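Histidine--tRNA ligase (Staphylococcus aureus, PDB 1QE0) catalyses the ATP-dependent attachment of L-histidine to tRNA(His), releasing AMP and diphosphate, and works as a homodimeric class II aminoacyl-tRNA synthetase. Local coordinates at residues 19-22 with 23-27; 235-238 with 239-243; 342-345 with 346-349; 366-369 with 370-374. All coordinates share one frame; numbering follows the deposited sequence.

Interaction 1. Residues 19-22 with 23-27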
loop_
_atom_site.group_PDB
_atom_site.type_symbol
_atom_site.label_atom_id
_atom_site.label_comp_id
_atom_site.label_asym_id
_atom_site.label_seq_id
_atom_site.Cartn_x
_atom_site.Cartn_y
_atom_site.Cartn_z
ATOM N N TRP A 19 -3.768 -8.912 1.874
ATOM C CA TRP A 19 -2.883 -7.750 2.060
ATOM C C TRP A 19 -3.570 -6.501 1.511
ATOM O O TRP A 19 -3.611 -5.472 2.181
ATOM C CB TRP A 19 -1.562 -7.918 1.309
ATOM C CG TRP A 19 -0.578 -8.717 2.015
ATOM C CD1 TRP A 19 -0.576 -10.072 2.161
ATOM C CD2 TRP A 19 0.543 -8.233 2.751
ATOM N NE1 TRP A 19 0.484 -10.465 2.955
ATOM C CE2 TRP A 19 1.186 -9.350 3.326
ATOM C CE3 TRP A 19 1.073 -6.964 2.979
ATOM C CZ2 TRP A 19 2.324 -9.229 4.121
ATOM C CZ3 TRP A 19 2.207 -6.847 3.769
ATOM C CH2 TRP A 19 2.821 -7.970 4.323
ATOM N N ARG A 20 -4.105 -6.586 0.293
ATOM C CA ARG A 20 -4.772 -5.438 -0.311
ATOM C C ARG A 20 -5.983 -5.004 0.467
ATOM O O ARG A 20 -6.291 -3.819 0.518
ATOM C CB ARG A 20 -5.157 -5.695 -1.750
ATOM C CG ARG A 20 -3.961 -5.981 -2.619
ATOM C CD ARG A 20 -4.359 -5.878 -4.051
ATOM N NE ARG A 20 -5.484 -6.755 -4.342
ATOM C CZ ARG A 20 -5.332 -7.925 -4.925
ATOM N NH1 ARG A 20 -6.366 -8.699 -5.176
ATOM N NH2 ARG A 20 -4.124 -8.304 -5.282
ATOM N N TYR A 21 -6.686 -5.955 1.061
ATOM C CA TYR A 21 -7.847 -5.611 1.873
ATOM C C TYR A 21 -7.411 -4.760 3.086
ATOM O O TYR A 21 -7.999 -3.698 3.383
ATOM C CB TYR A 21 -8.534 -6.884 2.345
ATOM C CG TYR A 21 -9.702 -6.599 3.215
ATOM C CD1 TYR A 21 -9.559 -6.540 4.595
ATOM C CD2 TYR A 21 -10.950 -6.395 2.675
ATOM C CE1 TYR A 21 -10.617 -6.298 5.408
ATOM C CE2 TYR A 21 -12.045 -6.139 3.507
ATOM C CZ TYR A 21 -11.856 -6.102 4.870
ATOM O OH TYR A 21 -12.905 -5.912 5.721
ATOM N N ILE A 22 -6.404 -5.267 3.792
ATOM C CA ILE A 22 -5.844 -4.603 4.946
ATOM C C ILE A 22 -5.254 -3.240 4.543
ATOM O O ILE A 22 -5.618 -2.213 5.108
ATOM C CB ILE A 22 -4.793 -5.501 5.583
ATOM C CG1 ILE A 22 -5.508 -6.625 6.315
ATOM C CG2 ILE A 22 -3.895 -4.708 6.514
ATOM C CD1 ILE A 22 -4.600 -7.732 6.775
ATOM N N GLU A 23 -4.371 -3.241 3.555
ATOM C CA GLU A 23 -3.765 -2.010 3.084
ATOM C C GLU A 23 -4.806 -0.974 2.726
ATOM O O GLU A 23 -4.665 0.182 3.119
ATOM C CB GLU A 23 -2.879 -2.254 1.868
ATOM C CG GLU A 23 -1.736 -3.155 2.180
ATOM C CD GLU A 23 -0.987 -3.635 0.954
ATOM O OE1 GLU A 23 -1.514 -3.550 -0.187
ATOM O OE2 GLU A 23 0.157 -4.107 1.152
ATOM N N ASN A 24 -5.859 -1.373 2.018
ATOM C CA ASN A 24 -6.893 -0.417 1.621
ATOM C C ASN A 24 -7.667 0.112 2.809
ATOM O O ASN A 24 -7.977 1.300 2.888
ATOM C CB ASN A 24 -7.854 -0.991 0.578
ATOM C CG ASN A 24 -8.951 0.021 0.161
ATOM O OD1 ASN A 24 -10.134 -0.158 0.465
ATOM N ND2 ASN A 24 -8.556 1.070 -0.563
ATOM N N GLN A 25 -7.946 -0.759 3.762
ATOM C CA GLN A 25 -8.670 -0.347 4.957
ATOM C C GLN A 25 -7.876 0.674 5.795
ATOM O O GLN A 25 -8.467 1.564 6.422
ATOM C CB GLN A 25 -9.031 -1.572 5.786
ATOM C CG GLN A 25 -9.638 -1.226 7.088
ATOM C CD GLN A 25 -10.625 -2.247 7.523
ATOM O OE1 GLN A 25 -11.334 -2.818 6.710
ATOM N NE2 GLN A 25 -10.720 -2.456 8.819
ATOM N N LEU A 26 -6.548 0.528 5.834
ATOM C CA LEU A 26 -5.682 1.448 6.582
ATOM C C LEU A 26 -5.616 2.820 5.883
ATOM O O LEU A 26 -5.617 3.873 6.531
ATOM C CB LEU A 26 -4.289 0.851 6.759
ATOM C CG LEU A 26 -4.162 -0.274 7.802
ATOM C CD1 LEU A 26 -2.792 -1.020 7.743
ATOM C CD2 LEU A 26 -4.413 0.331 9.162
ATOM N N ASP A 27 -5.605 2.816 4.560
ATOM C CA ASP A 27 -5.578 4.071 3.832
ATOM C C ASP A 27 -6.848 4.856 4.126
ATOM O O ASP A 27 -6.806 6.082 4.223
ATOM C CB ASP A 27 -5.438 3.804 2.336
ATOM C CG ASP A 27 -4.118 3.138 1.979
ATOM O OD1 ASP A 27 -3.141 3.204 2.756
ATOM O OD2 ASP A 27 -4.045 2.535 0.907
#
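Glu23 folds back over the turn that begins at Trp19, and the two illustrate how an alpha helix sets residues four apart side by side. Residues 19-27 belong to helix 13-33 of the class II synthetase catalytic domain. Glu23 N donates to Trp19 O at 2.7 Å, an almost straight bond. Glu23 CG stands beside its own backbone N (chi1 -62°) and the rest of the chain is extended, which carries the carboxylate to the rim of the indole: OE2 lies near the ring plane, 3.5 Å from Trp19 CE3, with the carboxylate and ring planes steeply inclined, 76° apart. That carboxylate is claimed by Arg39 of the second subunit in a salt bridge, while Arg20 pairs with Glu37 of the same neighbour, so this face of the helix belongs to the dimer interface.

Asn24 contributes its backbone N, which donates to Arg20 O at 2.9 Å. One residue on, Gln25 N bonds to Tyr21 O at 3.0 Å. The Gln25 side chain runs alongside the Tyr21 ring and points the same way, its amide turned 55° from the ring; OE1 comes within 3.6 Å of Tyr21 OH, while NE2 is held by Ser153. Leu26 completes the series on the buried flank, where Trp19 and Ile22 lean on helix 310-319 and Leu26 rests on Phe127 of strand 123-132. Leu26 N donates to Ile22 O at 3.0 Å, and its branch CD1 lies 4.0 Å from Ile22 CG2.

Interaction 2. Residues 235-238 with 239-243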
loop_
_atom_site.group_PDB
_atom_site.type_symbol
_atom_site.label_atom_id
_atom_site.label_comp_id
_atom_site.label_asym_id
_atom_site.label_seq_id
_atom_site.Cartn_x
_atom_site.Cartn_y
_atom_site.Cartn_z
ATOM N N TYR A 235 0.801 13.255 31.278
ATOM C CA TYR A 235 0.424 11.865 31.395
ATOM C C TYR A 235 -0.970 11.735 31.963
ATOM O O TYR A 235 -1.757 10.904 31.495
ATOM C CB TYR A 235 1.424 11.103 32.266
ATOM C CG TYR A 235 1.098 9.625 32.435
ATOM C CD1 TYR A 235 1.152 9.018 33.690
ATOM C CD2 TYR A 235 0.743 8.827 31.336
ATOM C CE1 TYR A 235 0.872 7.669 33.849
ATOM C CE2 TYR A 235 0.466 7.473 31.494
ATOM C CZ TYR A 235 0.541 6.909 32.745
ATOM O OH TYR A 235 0.364 5.560 32.866
ATOM N N GLU A 236 -1.290 12.542 32.967
ATOM C CA GLU A 236 -2.627 12.453 33.541
ATOM C C GLU A 236 -3.662 12.923 32.537
ATOM O O GLU A 236 -4.796 12.481 32.591
ATOM C CB GLU A 236 -2.794 13.250 34.845
ATOM C CG GLU A 236 -1.839 12.946 36.012
ATOM C CD GLU A 236 -1.690 11.474 36.410
ATOM O OE1 GLU A 236 -0.528 10.972 36.379
ATOM O OE2 GLU A 236 -2.711 10.845 36.799
ATOM N N GLN A 237 -3.296 13.849 31.652
ATOM C CA GLN A 237 -4.229 14.332 30.638
ATOM C C GLN A 237 -4.430 13.265 29.571
ATOM O O GLN A 237 -5.566 13.024 29.147
ATOM C CB GLN A 237 -3.735 15.616 29.996
ATOM C CG GLN A 237 -4.772 16.246 29.077
ATOM C CD GLN A 237 -6.135 16.343 29.741
ATOM O OE1 GLN A 237 -7.149 15.926 29.182
ATOM N NE2 GLN A 237 -6.158 16.868 30.958
ATOM N N VAL A 238 -3.333 12.633 29.134
ATOM C CA VAL A 238 -3.416 11.551 28.154
ATOM C C VAL A 238 -4.420 10.516 28.681
ATOM O O VAL A 238 -5.425 10.235 28.024
ATOM C CB VAL A 238 -2.052 10.898 27.920
ATOM C CG1 VAL A 238 -2.192 9.653 27.059
ATOM C CG2 VAL A 238 -1.116 11.915 27.258
ATOM N N LYS A 239 -4.212 10.018 29.898
ATOM C CA LYS A 239 -5.143 9.032 30.462
ATOM C C LYS A 239 -6.528 9.610 30.671
ATOM O O LYS A 239 -7.509 8.903 30.581
ATOM C CB LYS A 239 -4.634 8.447 31.772
ATOM C CG LYS A 239 -3.303 7.812 31.631
ATOM C CD LYS A 239 -2.879 7.228 32.937
ATOM C CE LYS A 239 -2.560 8.299 33.940
ATOM N NZ LYS A 239 -2.002 7.684 35.162
ATOM N N ALA A 240 -6.609 10.899 30.955
ATOM C CA ALA A 240 -7.900 11.534 31.149
ATOM C C ALA A 240 -8.649 11.311 29.859
ATOM O O ALA A 240 -9.753 10.770 29.851
ATOM C CB ALA A 240 -7.731 12.997 31.371
ATOM N N TYR A 241 -8.003 11.686 28.761
ATOM C CA TYR A 241 -8.576 11.548 27.431
ATOM C C TYR A 241 -8.986 10.128 27.116
ATOM O O TYR A 241 -10.061 9.897 26.553
ATOM C CB TYR A 241 -7.584 12.052 26.396
ATOM C CG TYR A 241 -7.606 13.552 26.297
ATOM C CD1 TYR A 241 -8.818 14.224 26.218
ATOM C CD2 TYR A 241 -6.432 14.291 26.213
ATOM C CE1 TYR A 241 -8.866 15.579 26.041
ATOM C CE2 TYR A 241 -6.476 15.670 26.039
ATOM C CZ TYR A 241 -7.712 16.294 25.948
ATOM O OH TYR A 241 -7.840 17.641 25.713
ATOM N N LEU A 242 -8.120 9.177 27.459
ATOM C CA LEU A 242 -8.420 7.767 27.242
ATOM C C LEU A 242 -9.685 7.442 28.009
ATOM O O LEU A 242 -10.575 6.800 27.488
ATOM C CB LEU A 242 -7.267 6.884 27.718
ATOM C CG LEU A 242 -6.254 6.480 26.636
ATOM C CD1 LEU A 242 -6.445 7.354 25.359
ATOM C CD2 LEU A 242 -4.809 6.516 27.223
ATOM N N ASP A 243 -9.811 7.955 29.219
ATOM C CA ASP A 243 -11.005 7.686 29.988
ATOM C C ASP A 243 -12.191 8.315 29.286
ATOM O O ASP A 243 -13.222 7.679 29.124
ATOM C CB ASP A 243 -10.866 8.201 31.417
ATOM C CG ASP A 243 -9.693 7.548 32.168
ATOM O OD1 ASP A 243 -9.035 8.224 33.002
ATOM O OD2 ASP A 243 -9.416 6.356 31.919
#
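Lys239 lays its aliphatic chain over Tyr235, one turn earlier in helix 231-245 of the catalytic part, an example of a lysine using its methylenes as well as its charge. Its CB starts 3.8 Å from Tyr235 O, the same carbonyl that accepts the Lys239 N-H. CG, beside the backbone N (chi1 -57°), moves on to the ring atom CE2. CD comes down on CZ at 3.4 Å, and the bend at chi3 (-70°) lays CE over the face, 3.6 Å from the Tyr235 ring centroid, in a CH-pi contact. NZ ends above the ring's rim, 3.2 Å from Tyr235 CE1, and makes a long salt bridge of 3.6 Å to Glu236 OE2.

Across the helix, Gln237 bends at chi2 and sets OE1 3.2 Å above the Tyr241 ring, over its centre, with the amide and ring planes 74° apart. Arg343 of the second subunit packs against both residues, while Val238 and Leu242 turn to Leu144 of helix 137-153; Tyr235, Lys239 and Leu242 touch Ile163 of strand 159-165.

Glu251 OE1 receives both Lys239 NZ and Tyr235 OH. With two carboxylates nearby, the ammonium group is probably stabilised in its charged form, while the methylenes cover one face of the tyrosine ring.

Interaction 3. Residues 342-345 with 346-349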
loop_
_atom_site.group_PDB
_atom_site.type_symbol
_atom_site.label_atom_id
_atom_site.label_comp_id
_atom_site.label_asym_id
_atom_site.label_seq_id
_atom_site.Cartn_x
_atom_site.Cartn_y
_atom_site.Cartn_z
ATOM N N ASP A 342 -16.994 -19.201 -29.999
ATOM C CA ASP A 342 -15.802 -18.773 -29.295
ATOM C C ASP A 342 -15.280 -17.387 -29.654
ATOM O O ASP A 342 -14.780 -16.658 -28.796
ATOM C CB ASP A 342 -14.673 -19.748 -29.482
ATOM C CG ASP A 342 -13.463 -19.318 -28.728
ATOM O OD1 ASP A 342 -12.520 -18.821 -29.383
ATOM O OD2 ASP A 342 -13.495 -19.406 -27.474
ATOM N N ARG A 343 -15.330 -17.050 -30.934
ATOM C CA ARG A 343 -14.858 -15.758 -31.376
ATOM C C ARG A 343 -15.804 -14.679 -30.932
ATOM O O ARG A 343 -15.414 -13.527 -30.848
ATOM C CB ARG A 343 -14.643 -15.745 -32.881
ATOM C CG ARG A 343 -13.434 -16.572 -33.279
ATOM C CD ARG A 343 -13.050 -16.323 -34.711
ATOM N NE ARG A 343 -13.917 -17.062 -35.618
ATOM C CZ ARG A 343 -13.595 -18.228 -36.169
ATOM N NH1 ARG A 343 -14.453 -18.823 -36.988
ATOM N NH2 ARG A 343 -12.418 -18.801 -35.899
ATOM N N TYR A 344 -17.026 -15.074 -30.586
ATOM C CA TYR A 344 -18.028 -14.141 -30.106
ATOM C C TYR A 344 -17.777 -13.859 -28.633
ATOM O O TYR A 344 -18.060 -12.772 -28.137
ATOM C CB TYR A 344 -19.413 -14.736 -30.242
ATOM C CG TYR A 344 -20.468 -13.832 -29.673
ATOM C CD1 TYR A 344 -20.967 -12.783 -30.413
ATOM C CD2 TYR A 344 -20.950 -14.017 -28.374
ATOM C CE1 TYR A 344 -21.909 -11.948 -29.890
ATOM C CE2 TYR A 344 -21.896 -13.186 -27.838
ATOM C CZ TYR A 344 -22.371 -12.165 -28.601
ATOM O OH TYR A 344 -23.373 -11.376 -28.115
ATOM N N ALA A 345 -17.322 -14.886 -27.924
ATOM C CA ALA A 345 -17.011 -14.789 -26.524
ATOM C C ALA A 345 -15.937 -13.762 -26.327
ATOM O O ALA A 345 -15.871 -13.178 -25.253
ATOM C CB ALA A 345 -16.530 -16.107 -26.022
ATOM N N VAL A 346 -15.067 -13.575 -27.331
ATOM C CA VAL A 346 -13.974 -12.587 -27.265
ATOM C C VAL A 346 -14.479 -11.159 -27.211
ATOM O O VAL A 346 -14.084 -10.412 -26.334
ATOM C CB VAL A 346 -12.908 -12.758 -28.400
ATOM C CG1 VAL A 346 -11.862 -11.672 -28.310
ATOM C CG2 VAL A 346 -12.194 -14.088 -28.246
ATOM N N LYS A 347 -15.360 -10.780 -28.125
ATOM C CA LYS A 347 -15.935 -9.450 -28.106
ATOM C C LYS A 347 -16.730 -9.307 -26.797
ATOM O O LYS A 347 -16.592 -8.317 -26.084
ATOM C CB LYS A 347 -16.900 -9.257 -29.272
ATOM C CG LYS A 347 -16.405 -9.669 -30.655
ATOM C CD LYS A 347 -17.501 -9.388 -31.687
ATOM C CE LYS A 347 -17.221 -10.050 -33.008
ATOM N NZ LYS A 347 -17.670 -11.457 -33.090
ATOM N N LEU A 348 -17.534 -10.317 -26.470
ATOM C CA LEU A 348 -18.353 -10.329 -25.244
ATOM C C LEU A 348 -17.552 -10.007 -23.980
ATOM O O LEU A 348 -17.943 -9.172 -23.179
ATOM C CB LEU A 348 -19.035 -11.690 -25.070
ATOM C CG LEU A 348 -20.010 -11.882 -23.897
ATOM C CD1 LEU A 348 -21.139 -10.863 -23.982
ATOM C CD2 LEU A 348 -20.599 -13.284 -23.890
ATOM N N LEU A 349 -16.441 -10.704 -23.810
ATOM C CA LEU A 349 -15.537 -10.546 -22.683
ATOM C C LEU A 349 -15.045 -9.117 -22.600
ATOM O O LEU A 349 -15.011 -8.517 -21.534
ATOM C CB LEU A 349 -14.351 -11.436 -22.913
ATOM C CG LEU A 349 -13.971 -12.255 -21.746
ATOM C CD1 LEU A 349 -15.196 -12.806 -21.209
ATOM C CD2 LEU A 349 -13.071 -13.359 -22.223
#
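Tyr344 and Leu348 both have CG anti to the backbone N, with chi1 at 176° and -176°, and this shared choice sends the two side chains off the same flank of helix 338-353. They cross at a slant, and the branch CD2 of Leu348 reaches Tyr344 CE2 at 4.2 Å, a loose apolar touch. In the backbone, Leu348 N donates to Tyr344 O at 3.0 Å, nearly straight at 168°. Ala345 O likewise takes Leu349 N at 2.9 Å, and Val346 N makes a weak bond to Asp342 O.

Lys347 bends at its last torsion and curls back toward the start of the helix, bringing NZ to 3.8 Å from Arg343 O. The same ammonium has a long, weak ion pair with Asp244 of the second subunit, whose Tyr241 packs on Asp342, Arg343 and Val346.

The helix is the crossover of a beta-alpha-beta unit in the anticodon-binding domain, between parallel strands 332-336 and 359-361. Asp342 ties its early part to both strands through Thr336 and Lys361. Ala345, Leu348 and Leu349 cover Ile334 on strand 332-336; Leu349 also reaches Ala359 on strand 359-361, and Tyr344 and Leu348 extend over Ile386 of strand 382-386.

Interaction 4. Residues 366-369 with 370-374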
loop_
_atom_site.group_PDB
_atom_site.type_symbol
_atom_site.label_atom_id
_atom_site.label_comp_id
_atom_site.label_asym_id
_atom_site.label_seq_id
_atom_site.Cartn_x
_atom_site.Cartn_y
_atom_site.Cartn_z
ATOM N N ARG A 366 -10.997 -26.693 -24.032
ATOM C CA ARG A 366 -11.374 -27.969 -23.422
ATOM C C ARG A 366 -12.833 -28.335 -23.562
ATOM O O ARG A 366 -13.626 -27.570 -24.086
ATOM C CB ARG A 366 -10.925 -28.072 -21.958
ATOM C CG ARG A 366 -11.019 -26.831 -21.145
ATOM C CD ARG A 366 -9.992 -26.840 -20.001
ATOM N NE ARG A 366 -9.910 -25.526 -19.368
ATOM C CZ ARG A 366 -9.040 -25.151 -18.434
ATOM N NH1 ARG A 366 -9.098 -23.910 -17.980
ATOM N NH2 ARG A 366 -8.153 -25.990 -17.920
ATOM N N LYS A 367 -13.171 -29.544 -23.132
ATOM C CA LYS A 367 -14.546 -30.061 -23.187
ATOM C C LYS A 367 -15.393 -29.328 -22.154
ATOM O O LYS A 367 -14.862 -28.891 -21.136
ATOM C CB LYS A 367 -14.547 -31.551 -22.816
ATOM C CG LYS A 367 -13.296 -32.286 -23.222
ATOM C CD LYS A 367 -13.117 -33.573 -22.417
ATOM C CE LYS A 367 -14.089 -34.690 -22.823
ATOM N NZ LYS A 367 -13.727 -35.388 -24.116
ATOM N N ILE A 368 -16.708 -29.291 -22.346
ATOM C CA ILE A 368 -17.612 -28.630 -21.396
ATOM C C ILE A 368 -17.298 -29.025 -19.949
ATOM O O ILE A 368 -17.238 -28.167 -19.088
ATOM C CB ILE A 368 -19.120 -29.015 -21.574
ATOM C CG1 ILE A 368 -19.603 -28.862 -23.000
ATOM C CG2 ILE A 368 -20.031 -28.124 -20.717
ATOM C CD1 ILE A 368 -21.107 -29.135 -23.083
ATOM N N LYS A 369 -17.129 -30.306 -19.651
ATOM C CA LYS A 369 -16.856 -30.674 -18.269
ATOM C C LYS A 369 -15.679 -29.867 -17.758
ATOM O O LYS A 369 -15.743 -29.292 -16.680
ATOM C CB LYS A 369 -16.572 -32.178 -18.133
ATOM C CG LYS A 369 -16.379 -32.656 -16.689
ATOM C CD LYS A 369 -16.240 -34.193 -16.578
ATOM C CE LYS A 369 -16.261 -34.671 -15.096
ATOM N NZ LYS A 369 -16.205 -36.175 -14.859
ATOM N N GLY A 370 -14.673 -29.717 -18.618
ATOM C CA GLY A 370 -13.441 -29.005 -18.295
ATOM C C GLY A 370 -13.600 -27.509 -18.193
ATOM O O GLY A 370 -12.898 -26.829 -17.427
ATOM N N GLN A 371 -14.477 -26.969 -19.024
ATOM C CA GLN A 371 -14.740 -25.556 -18.954
ATOM C C GLN A 371 -15.552 -25.302 -17.690
ATOM O O GLN A 371 -15.195 -24.429 -16.897
ATOM C CB GLN A 371 -15.463 -25.090 -20.202
ATOM C CG GLN A 371 -14.501 -24.860 -21.364
ATOM C CD GLN A 371 -15.212 -24.409 -22.575
ATOM O OE1 GLN A 371 -15.927 -23.427 -22.527
ATOM N NE2 GLN A 371 -15.112 -25.165 -23.647
ATOM N N MET A 372 -16.589 -26.113 -17.467
ATOM C CA MET A 372 -17.437 -26.007 -16.285
ATOM C C MET A 372 -16.621 -26.158 -15.003
ATOM O O MET A 372 -16.887 -25.483 -14.007
ATOM C CB MET A 372 -18.520 -27.056 -16.314
ATOM C CG MET A 372 -19.483 -26.909 -17.451
ATOM S SD MET A 372 -20.546 -25.469 -17.361
ATOM C CE MET A 372 -20.635 -25.128 -15.629
ATOM N N LYS A 373 -15.633 -27.041 -15.011
ATOM C CA LYS A 373 -14.789 -27.187 -13.836
ATOM C C LYS A 373 -13.986 -25.887 -13.611
ATOM O O LYS A 373 -13.874 -25.410 -12.492
ATOM C CB LYS A 373 -13.834 -28.383 -14.001
ATOM C CG LYS A 373 -14.533 -29.713 -13.983
ATOM C CD LYS A 373 -13.553 -30.865 -14.000
ATOM C CE LYS A 373 -14.304 -32.203 -13.845
ATOM N NZ LYS A 373 -13.405 -33.393 -13.684
ATOM N N GLN A 374 -13.455 -25.310 -14.689
ATOM C CA GLN A 374 -12.660 -24.097 -14.607
ATOM C C GLN A 374 -13.531 -23.002 -14.042
ATOM O O GLN A 374 -13.123 -22.274 -13.115
ATOM C CB GLN A 374 -12.107 -23.742 -15.983
ATOM C CG GLN A 374 -11.272 -22.454 -16.069
ATOM C CD GLN A 374 -9.963 -22.434 -15.273
ATOM O OE1 GLN A 374 -9.497 -23.438 -14.730
ATOM N NE2 GLN A 374 -9.372 -21.257 -15.198
#
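Arg366 stretches out alongside the first turn of the helix, and Gln371 and Gln374 meet it from different directions. The arginine chain is extended from CG to NE, which carries the guanidinium past Gly370, whose O lies over one of its faces, 3.8 Å from NE. Gln374 crosses it at about a right angle, its amide plane 30° from the guanidinium plane, and Arg366 NH1 comes to 3.2 Å from Gln374 CD without a hydrogen bond. The charge is met by Asp362 through NE. Gln374 NE2 donates to Asn99 of the second subunit, and its OE1 has a weak bond from Arg377.

Gln371 slants across Arg366. With CG beside the backbone N (chi1 -81°) and the chain extended, its amide turns back beyond the helix start, and NE2 donates to Arg366 O at 2.9 Å. The acceptor lies in the amide plane, while the donor stands above the carbonyl plane. Gln371 OE1 takes the backbone N of Thr336.

Helix 368-377 of the anticodon-binding domain starts here, with Lys367 at the N-cap position; its O accepts Gln371 N at 2.9 Å and, weakly, Gly370 N. One residue on, Ile368 lies alongside Met372, with Ile368 CG2 3.5 Å from Met372 CG. Lys369 and Lys373 run obliquely past each other at the exposed surface, Lys369 NZ 4.1 Å from Lys373 NZ, where solvent probably screens the like charges.

Overall arrangement
The four interactions follow one another along the chain, each confined to successive turns of a single helix. Interactions 1 and 2 belong to the catalytic part, on helices 13-33 and 231-245, their centres about 30 Å apart. Interactions 3 and 4 lie in the anticodon-binding domain on helices 338-353 and 368-377, which both pack on strand 332-336; their centres are about 17 Å apart. Interaction 2 is about 63 Å from each of these, centre to centre, across the middle of the chain. Yet all four touch the second subunit, and Tyr241 of interaction 2 packs in the dimer on residues of interaction 3, so the anticodon-binding domain of one subunit rests against the catalytic part of the other.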